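Local atomic coordinates of PppA (Pseudomonas aeruginosa, PDB entry 6JKV), a protein that probably dephosphorylates serine and threonine residues of proteins as a manganese-binding PP2C-family phosphatase that regulates type VI secretion. Residues A[209-220]-A[248-259]. Numbering follows the deposited sequence.
Sequences FLLCSDGLNKTA and RGAPDNITALVV
D214 and D252 turn their carboxylates to one manganese ion. D214 OD1 and D252 OD2 lie 2.9 Å apart, a closeness explained by the shared metal, and the two carboxylate planes stand 77° apart. D61 completes the protein ligands. With chi1 at -162°, D252 swings CG opposite its own N and brings OD2 to D214. The K218 chain, bent at its last two torsions, crosses D252 at about a right angle, with CE against D252 CB. It forms a salt bridge from NZ to D214 OD2 (3.1 Å, weak as a hydrogen bond). G215 CA lies 3.4 Å from N253 O, a CA-H...O contact. One water accepts from D252 N and donates to G215 O. The T219 methyl CG2 meets P251 CD at 3.5 Å. R248 NH1 donates to a lone pair of T219 O, which lies near the guanidinium plane; R248 NH2 forms a salt bridge with E224. The L216 and I254 side chains run obliquely past each other, with L216 CD1 3.8 Å from I254 CD1. S213 OG accepts from T255 N (3.3 Å) and also bonds D46. Beyond it, strands 209-212 and 254-259 pair antiparallel, with mutual backbone bonds at F209-V259 and L211-L257. L210 CD1 touches V258 CG2 on the face covered by helix 234-247. L211 and L257 face strand 56-63 of the second sheet, within the PP2C beta sandwich. Strands 142-147 and 29-36 flank the pair.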
loop_
_atom_site.group_PDB
_atom_site.type_symbol
_atom_site.label_atom_id
_atom_site.label_comp_id
_atom_site.label_asym_id
_atom_site.label_seq_id
_atom_site.Cartn_x
_atom_site.Cartn_y
_atom_site.Cartn_z
ATOM N N PHE A 209 -4.108 -7.803 -8.583
ATOM C CA PHE A 209 -3.349 -6.673 -8.008
ATOM C C PHE A 209 -2.840 -7.077 -6.637
ATOM O O PHE A 209 -3.560 -7.759 -5.897
ATOM C CB PHE A 209 -4.220 -5.421 -7.914
ATOM C CG PHE A 209 -4.812 -5.004 -9.229
ATOM C CD1 PHE A 209 -4.085 -4.238 -10.117
ATOM C CD2 PHE A 209 -6.097 -5.384 -9.573
ATOM C CE1 PHE A 209 -4.635 -3.848 -11.327
ATOM C CE2 PHE A 209 -6.650 -4.986 -10.781
ATOM C CZ PHE A 209 -5.917 -4.221 -11.654
ATOM N N LEU A 210 -1.623 -6.655 -6.327
ATOM C CA LEU A 210 -1.019 -6.831 -4.992
ATOM C C LEU A 210 -0.591 -5.466 -4.462
ATOM O O LEU A 210 0.233 -4.810 -5.116
ATOM C CB LEU A 210 0.183 -7.771 -5.089
ATOM C CG LEU A 210 1.061 -7.787 -3.840
ATOM C CD1 LEU A 210 0.348 -8.513 -2.711
ATOM C CD2 LEU A 210 2.414 -8.415 -4.126
ATOM N N LEU A 211 -1.169 -5.076 -3.332
ATOM C CA LEU A 211 -0.684 -3.963 -2.490
ATOM C C LEU A 211 0.112 -4.580 -1.339
ATOM O O LEU A 211 -0.380 -5.545 -0.694
ATOM C CB LEU A 211 -1.872 -3.154 -1.968
ATOM C CG LEU A 211 -2.718 -2.428 -3.014
ATOM C CD1 LEU A 211 -3.708 -3.359 -3.705
ATOM C CD2 LEU A 211 -3.472 -1.278 -2.355
ATOM N N CYS A 212 1.307 -4.064 -1.073
ATOM C CA CYS A 212 2.152 -4.647 -0.009
ATOM C C CYS A 212 3.068 -3.591 0.593
ATOM O O CYS A 212 3.358 -2.568 -0.060
ATOM C CB CYS A 212 2.952 -5.845 -0.519
ATOM S SG CYS A 212 4.263 -5.459 -1.710
ATOM N N SER A 213 3.471 -3.838 1.833
ATOM C CA SER A 213 4.542 -3.083 2.503
ATOM C C SER A 213 5.872 -3.699 2.087
ATOM O O SER A 213 5.868 -4.832 1.559
ATOM C CB SER A 213 4.358 -3.069 3.990
ATOM O OG SER A 213 4.471 -4.375 4.542
ATOM N N ASP A 214 6.965 -2.975 2.316
ATOM C CA ASP A 214 8.320 -3.405 1.888
ATOM C C ASP A 214 8.691 -4.719 2.587
ATOM O O ASP A 214 9.549 -5.434 2.067
ATOM C CB ASP A 214 9.355 -2.307 2.128
ATOM C CG ASP A 214 9.460 -1.864 3.577
ATOM O OD1 ASP A 214 8.537 -2.181 4.362
ATOM O OD2 ASP A 214 10.462 -1.209 3.908
ATOM N N GLY A 215 8.046 -5.040 3.710
ATOM C CA GLY A 215 8.298 -6.285 4.455
ATOM C C GLY A 215 8.111 -7.527 3.604
ATOM O O GLY A 215 8.794 -8.538 3.892
ATOM N N LEU A 216 7.249 -7.468 2.585
ATOM C CA LEU A 216 7.020 -8.618 1.673
ATOM C C LEU A 216 8.114 -8.664 0.604
ATOM O O LEU A 216 8.786 -9.724 0.494
ATOM C CB LEU A 216 5.630 -8.530 1.042
ATOM C CG LEU A 216 5.331 -9.586 -0.020
ATOM C CD1 LEU A 216 5.463 -10.998 0.547
ATOM C CD2 LEU A 216 3.949 -9.374 -0.600
ATOM N N ASN A 217 8.281 -7.591 -0.177
ATOM C CA ASN A 217 9.251 -7.618 -1.308
ATOM C C ASN A 217 10.674 -7.696 -0.751
ATOM O O ASN A 217 11.586 -8.089 -1.497
ATOM C CB ASN A 217 9.080 -6.467 -2.299
ATOM C CG ASN A 217 8.877 -5.119 -1.653
ATOM O OD1 ASN A 217 7.783 -4.803 -1.189
ATOM N ND2 ASN A 217 9.910 -4.294 -1.680
ATOM N N LYS A 218 10.862 -7.389 0.530
ATOM C CA LYS A 218 12.189 -7.524 1.175
ATOM C C LYS A 218 12.527 -9.004 1.379
ATOM O O LYS A 218 13.724 -9.319 1.470
ATOM C CB LYS A 218 12.201 -6.782 2.510
ATOM C CG LYS A 218 13.476 -6.003 2.776
ATOM C CD LYS A 218 13.662 -5.695 4.241
ATOM C CE LYS A 218 12.563 -4.814 4.801
ATOM N NZ LYS A 218 12.551 -3.492 4.139
ATOM N N THR A 219 11.524 -9.881 1.425
ATOM C CA THR A 219 11.707 -11.323 1.727
ATOM C C THR A 219 11.347 -12.225 0.538
ATOM O O THR A 219 11.571 -13.448 0.636
ATOM C CB THR A 219 10.876 -11.729 2.944
ATOM O OG1 THR A 219 9.535 -11.261 2.787
ATOM C CG2 THR A 219 11.443 -11.181 4.234
ATOM N N ALA A 220 10.801 -11.675 -0.545
ATOM C CA ALA A 220 10.501 -12.434 -1.780
ATOM C C ALA A 220 10.692 -11.522 -2.991
ATOM O O ALA A 220 10.178 -10.388 -2.987
ATOM C CB ALA A 220 9.099 -12.983 -1.732
ATOM N N ARG A 248 11.277 -16.812 5.673
ATOM C CA ARG A 248 12.605 -16.238 5.356
ATOM C C ARG A 248 12.997 -15.177 6.387
ATOM O O ARG A 248 13.853 -14.333 6.070
ATOM C CB ARG A 248 12.600 -15.700 3.926
ATOM C CG ARG A 248 12.811 -16.799 2.901
ATOM C CD ARG A 248 12.097 -16.489 1.612
ATOM N NE ARG A 248 12.388 -17.476 0.590
ATOM C CZ ARG A 248 12.314 -17.238 -0.712
ATOM N NH1 ARG A 248 11.951 -16.033 -1.142
ATOM N NH2 ARG A 248 12.609 -18.202 -1.574
ATOM N N GLY A 249 12.402 -15.216 7.579
ATOM C CA GLY A 249 12.909 -14.468 8.745
ATOM C C GLY A 249 12.209 -13.138 9.013
ATOM O O GLY A 249 12.590 -12.479 9.988
ATOM N N ALA A 250 11.274 -12.709 8.158
ATOM C CA ALA A 250 10.318 -11.602 8.427
ATOM C C ALA A 250 10.933 -10.470 9.250
ATOM O O ALA A 250 10.447 -10.139 10.327
ATOM C CB ALA A 250 9.114 -12.157 9.136
ATOM N N PRO A 251 11.977 -9.796 8.731
ATOM C CA PRO A 251 12.682 -8.752 9.480
ATOM C C PRO A 251 11.821 -7.505 9.732
ATOM O O PRO A 251 12.135 -6.771 10.648
ATOM C CB PRO A 251 13.887 -8.414 8.593
ATOM C CG PRO A 251 13.476 -8.853 7.202
ATOM C CD PRO A 251 12.480 -9.972 7.367
ATOM N N ASP A 252 10.768 -7.315 8.931
ATOM C CA ASP A 252 9.849 -6.151 9.000
ATOM C C ASP A 252 8.408 -6.642 9.177
ATOM O O ASP A 252 8.138 -7.830 8.904
ATOM C CB ASP A 252 9.982 -5.288 7.740
ATOM C CG ASP A 252 9.421 -3.884 7.886
ATOM O OD1 ASP A 252 8.899 -3.564 8.976
ATOM O OD2 ASP A 252 9.506 -3.124 6.910
ATOM N N ASN A 253 7.516 -5.755 9.630
ATOM C CA ASN A 253 6.051 -5.953 9.519
ATOM C C ASN A 253 5.775 -6.302 8.058
ATOM O O ASN A 253 6.320 -5.627 7.171
ATOM C CB ASN A 253 5.251 -4.717 9.927
ATOM C CG ASN A 253 5.552 -4.224 11.330
ATOM O OD1 ASN A 253 5.325 -3.054 11.632
ATOM N ND2 ASN A 253 6.033 -5.106 12.196
ATOM N N ILE A 254 4.983 -7.335 7.812
ATOM C CA ILE A 254 4.718 -7.819 6.434
ATOM C C ILE A 254 3.210 -7.815 6.232
ATOM O O ILE A 254 2.514 -8.499 6.993
ATOM C CB ILE A 254 5.354 -9.201 6.188
ATOM C CG1 ILE A 254 4.906 -9.772 4.843
ATOM C CG2 ILE A 254 5.080 -10.159 7.338
ATOM C CD1 ILE A 254 5.840 -10.833 4.301
ATOM N N THR A 255 2.744 -7.038 5.255
ATOM C CA THR A 255 1.309 -6.942 4.912
ATOM C C THR A 255 1.140 -7.204 3.418
ATOM O O THR A 255 1.954 -6.691 2.624
ATOM C CB THR A 255 0.732 -5.580 5.309
ATOM O OG1 THR A 255 1.015 -5.380 6.692
ATOM C CG2 THR A 255 -0.761 -5.498 5.061
ATOM N N ALA A 256 0.121 -7.982 3.067
ATOM C CA ALA A 256 -0.243 -8.280 1.670
ATOM C C ALA A 256 -1.753 -8.121 1.524
ATOM O O ALA A 256 -2.505 -8.566 2.414
ATOM C CB ALA A 256 0.221 -9.663 1.283
ATOM N N LEU A 257 -2.156 -7.458 0.449
ATOM C CA LEU A 257 -3.577 -7.277 0.081
ATOM C C LEU A 257 -3.704 -7.582 -1.408
ATOM O O LEU A 257 -3.011 -6.923 -2.216
ATOM C CB LEU A 257 -4.003 -5.847 0.412
ATOM C CG LEU A 257 -5.500 -5.627 0.591
ATOM C CD1 LEU A 257 -5.773 -4.476 1.560
ATOM C CD2 LEU A 257 -6.139 -5.362 -0.761
ATOM N N VAL A 258 -4.529 -8.573 -1.745
ATOM C CA VAL A 258 -4.701 -9.040 -3.146
ATOM C C VAL A 258 -6.121 -8.709 -3.592
ATOM O O VAL A 258 -7.068 -8.941 -2.821
ATOM C CB VAL A 258 -4.356 -10.530 -3.313
ATOM C CG1 VAL A 258 -4.859 -11.082 -4.645
ATOM C CG2 VAL A 258 -2.858 -10.735 -3.184
ATOM N N VAL A 259 -6.229 -8.155 -4.793
ATOM C CA VAL A 259 -7.518 -7.829 -5.447
ATOM C C VAL A 259 -7.550 -8.572 -6.782
ATOM O O VAL A 259 -6.543 -8.537 -7.522
ATOM C CB VAL A 259 -7.681 -6.312 -5.637
ATOM C CG1 VAL A 259 -9.027 -5.959 -6.249
ATOM C CG2 VAL A 259 -7.491 -5.564 -4.327
HETATM O O HOH W 1 9.576 -8.878 6.399
#